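Local structure of 4-hydroxy-tetrahydrodipicolinate synthase (Aquifex aeolicus, 2EHH) at residues 255-260 / 276-281. The protein probably condenses pyruvate with aspartate beta-semialdehyde to 4-hydroxy-tetrahydrodipicolinate, a step of lysine biosynthesis. Residues are numbered along the deposited sequence; the frame is centred on the assembly and turned at random.
Sequences ACWMLG and ENENKL
M258 has CG anti to its carbonyl carbon (chi1 -66°) and runs on extended through SD, while E278 sets CG anti to its backbone N (chi1 176°), and the two side chains meet between the helices. The contact packs helix 250-258 against helix 275-287 in the C-terminal helical part that follows the (beta/alpha)8 barrel of this DapA-family enzyme. The thioether methyl carries it: M258 CE lies 3.6 Å from E278 CG and 3.5 Å from the backbone O of E278, then reaches L281 CD2 at 4.2 Å. The same L281 methyl, CD2, rests on A255, 3.9 Å from its backbone N and 4.2 Å from its CB, and L285 of the same helix extends this apolar patch over A255 and M258. At the polar border E278 and W257 cross at about a right angle, with carboxylate and indole planes 68° apart. K264 ties this border together: it forms a salt bridge with E278 OE1 and a cation-pi contact with W257, so the acid end has a charged partner beside the ring. Helix 250-258 finishes just past M258 in a Schellman motif, where G260 takes positive phi and its N bonds to W257 O at 2.8 Å. On the benzo part of the indole, E278 OE1 approaches obliquely, 3.2 Å from W257 CZ3 and 3.8 Å from W257 CH2.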
ATOM      1  N   ALA A 255     -21.944 -21.020   3.407  1.00 18.62           N
ATOM      2  CA  ALA A 255     -21.955 -21.811   4.634  1.00 19.25           C
ATOM      3  C   ALA A 255     -23.383 -21.973   5.149  1.00 19.63           C
ATOM      4  O   ALA A 255     -23.781 -23.062   5.572  1.00 19.71           O
ATOM      5  CB  ALA A 255     -21.089 -21.145   5.700  1.00 19.12           C
ATOM      6  N   CYS A 256     -24.146 -20.885   5.125  1.00 18.10           N
ATOM      7  CA  CYS A 256     -25.532 -20.922   5.581  1.00 20.49           C
ATOM      8  C   CYS A 256     -26.335 -21.871   4.694  1.00 20.97           C
ATOM      9  O   CYS A 256     -27.244 -22.550   5.171  1.00 22.46           O
ATOM     10  CB  CYS A 256     -26.151 -19.521   5.544  1.00 18.71           C
ATOM     11  SG  CYS A 256     -25.440 -18.369   6.753  1.00 20.61           S
ATOM     12  N   TRP A 257     -25.999 -21.913   3.407  1.00 20.70           N
ATOM     13  CA  TRP A 257     -26.684 -22.808   2.479  1.00 21.78           C
ATOM     14  C   TRP A 257     -26.390 -24.244   2.889  1.00 22.50           C
ATOM     15  O   TRP A 257     -27.284 -25.088   2.901  1.00 21.76           O
ATOM     16  CB  TRP A 257     -26.204 -22.581   1.045  1.00 21.04           C
ATOM     17  CG  TRP A 257     -26.510 -23.730   0.127  1.00 21.33           C
ATOM     18  CD1 TRP A 257     -27.737 -24.104  -0.351  1.00 23.08           C
ATOM     19  CD2 TRP A 257     -25.568 -24.668  -0.408  1.00 21.63           C
ATOM     20  NE1 TRP A 257     -27.613 -25.220  -1.154  1.00 20.94           N
ATOM     21  CE2 TRP A 257     -26.293 -25.584  -1.206  1.00 23.11           C
ATOM     22  CE3 TRP A 257     -24.180 -24.823  -0.291  1.00 21.45           C
ATOM     23  CZ2 TRP A 257     -25.674 -26.642  -1.887  1.00 22.15           C
ATOM     24  CZ3 TRP A 257     -23.565 -25.877  -0.968  1.00 22.39           C
ATOM     25  CH2 TRP A 257     -24.314 -26.771  -1.756  1.00 22.11           C
ATOM     26  N   MET A 258     -25.131 -24.510   3.226  1.00 21.85           N
ATOM     27  CA  MET A 258     -24.715 -25.841   3.646  1.00 22.82           C
ATOM     28  C   MET A 258     -25.458 -26.270   4.908  1.00 23.11           C
ATOM     29  O   MET A 258     -25.718 -27.456   5.113  1.00 22.60           O
ATOM     30  CB  MET A 258     -23.208 -25.873   3.903  1.00 23.65           C
ATOM     31  CG  MET A 258     -22.367 -25.651   2.658  1.00 24.15           C
ATOM     32  SD  MET A 258     -20.611 -25.854   2.984  1.00 25.85           S
ATOM     33  CE  MET A 258     -19.960 -25.762   1.310  1.00 24.79           C
ATOM     34  N   LEU A 259     -25.787 -25.302   5.754  1.00 22.14           N
ATOM     35  CA  LEU A 259     -26.515 -25.582   6.983  1.00 22.93           C
ATOM     36  C   LEU A 259     -28.018 -25.578   6.737  1.00 22.05           C
ATOM     37  O   LEU A 259     -28.804 -25.687   7.675  1.00 21.36           O
ATOM     38  CB  LEU A 259     -26.162 -24.553   8.055  1.00 23.80           C
ATOM     39  CG  LEU A 259     -24.856 -24.822   8.803  1.00 27.06           C
ATOM     40  CD1 LEU A 259     -23.932 -23.624   8.681  1.00 27.41           C
ATOM     41  CD2 LEU A 259     -25.168 -25.120  10.262  1.00 28.26           C
ATOM     42  N   GLY A 260     -28.404 -25.440   5.473  1.00 22.48           N
ATOM     43  CA  GLY A 260     -29.812 -25.435   5.105  1.00 24.04           C
ATOM     44  C   GLY A 260     -30.598 -24.216   5.550  1.00 25.75           C
ATOM     45  O   GLY A 260     -31.815 -24.290   5.723  1.00 25.37           O
ATOM     46  N   GLU A 276     -13.086 -25.760  -5.620  1.00 27.75           N
ATOM     47  CA  GLU A 276     -11.975 -26.003  -4.702  1.00 28.74           C
ATOM     48  C   GLU A 276     -12.187 -25.269  -3.376  1.00 27.66           C
ATOM     49  O   GLU A 276     -12.074 -25.863  -2.304  1.00 25.80           O
ATOM     50  CB  GLU A 276     -10.658 -25.549  -5.340  1.00 33.05           C
ATOM     51  CG  GLU A 276     -10.310 -26.289  -6.627  1.00 39.12           C
ATOM     52  CD  GLU A 276      -9.308 -25.532  -7.490  1.00 44.02           C
ATOM     53  OE1 GLU A 276      -9.588 -24.361  -7.845  1.00 45.31           O
ATOM     54  OE2 GLU A 276      -8.247 -26.109  -7.819  1.00 46.08           O
ATOM     55  N   ASN A 277     -12.500 -23.979  -3.453  1.00 24.79           N
ATOM     56  CA  ASN A 277     -12.723 -23.186  -2.250  1.00 24.12           C
ATOM     57  C   ASN A 277     -13.967 -23.637  -1.493  1.00 23.63           C
ATOM     58  O   ASN A 277     -13.967 -23.699  -0.262  1.00 23.24           O
ATOM     59  CB  ASN A 277     -12.833 -21.702  -2.610  1.00 22.32           C
ATOM     60  CG  ASN A 277     -11.480 -21.071  -2.900  1.00 23.11           C
ATOM     61  OD1 ASN A 277     -11.393 -20.027  -3.545  1.00 23.99           O
ATOM     62  ND2 ASN A 277     -10.418 -21.696  -2.403  1.00 21.89           N
ATOM     63  N   GLU A 278     -15.031 -23.952  -2.221  1.00 23.76           N
ATOM     64  CA  GLU A 278     -16.250 -24.400  -1.570  1.00 24.84           C
ATOM     65  C   GLU A 278     -15.998 -25.683  -0.780  1.00 25.49           C
ATOM     66  O   GLU A 278     -16.591 -25.889   0.274  1.00 26.07           O
ATOM     67  CB  GLU A 278     -17.364 -24.619  -2.596  1.00 24.74           C
ATOM     68  CG  GLU A 278     -18.646 -25.177  -1.996  1.00 25.17           C
ATOM     69  CD  GLU A 278     -19.885 -24.828  -2.804  1.00 28.03           C
ATOM     70  OE1 GLU A 278     -20.863 -25.604  -2.738  1.00 29.26           O
ATOM     71  OE2 GLU A 278     -19.895 -23.777  -3.490  1.00 24.82           O
ATOM     72  N   ASN A 279     -15.116 -26.542  -1.286  1.00 26.62           N
ATOM     73  CA  ASN A 279     -14.802 -27.790  -0.591  1.00 27.59           C
ATOM     74  C   ASN A 279     -13.967 -27.517   0.655  1.00 26.59           C
ATOM     75  O   ASN A 279     -14.096 -28.211   1.664  1.00 26.61           O
ATOM     76  CB  ASN A 279     -14.056 -28.761  -1.515  1.00 31.41           C
ATOM     77  CG  ASN A 279     -14.989 -29.525  -2.437  1.00 35.19           C
ATOM     78  OD1 ASN A 279     -16.010 -30.060  -1.999  1.00 37.98           O
ATOM     79  ND2 ASN A 279     -14.636 -29.595  -3.716  1.00 37.88           N
ATOM     80  N   LYS A 280     -13.102 -26.511   0.580  1.00 26.25           N
ATOM     81  CA  LYS A 280     -12.270 -26.143   1.719  1.00 25.32           C
ATOM     82  C   LYS A 280     -13.213 -25.675   2.827  1.00 24.18           C
ATOM     83  O   LYS A 280     -13.049 -26.024   3.995  1.00 23.95           O
ATOM     84  CB  LYS A 280     -11.316 -25.011   1.335  1.00 27.21           C
ATOM     85  CG  LYS A 280     -10.322 -24.624   2.421  1.00 31.14           C
ATOM     86  CD  LYS A 280      -9.249 -25.694   2.616  1.00 34.82           C
ATOM     87  CE  LYS A 280      -8.266 -25.302   3.718  1.00 35.28           C
ATOM     88  NZ  LYS A 280      -8.964 -25.024   5.007  1.00 34.46           N
ATOM     89  N   LEU A 281     -14.211 -24.888   2.447  1.00 22.70           N
ATOM     90  CA  LEU A 281     -15.181 -24.383   3.409  1.00 22.24           C
ATOM     91  C   LEU A 281     -15.925 -25.535   4.068  1.00 22.61           C
ATOM     92  O   LEU A 281     -16.026 -25.592   5.290  1.00 21.41           O
ATOM     93  CB  LEU A 281     -16.187 -23.458   2.723  1.00 21.15           C
ATOM     94  CG  LEU A 281     -17.366 -22.999   3.590  1.00 19.68           C
ATOM     95  CD1 LEU A 281     -16.860 -22.205   4.791  1.00 18.39           C
ATOM     96  CD2 LEU A 281     -18.308 -22.147   2.746  1.00 19.75           C
TER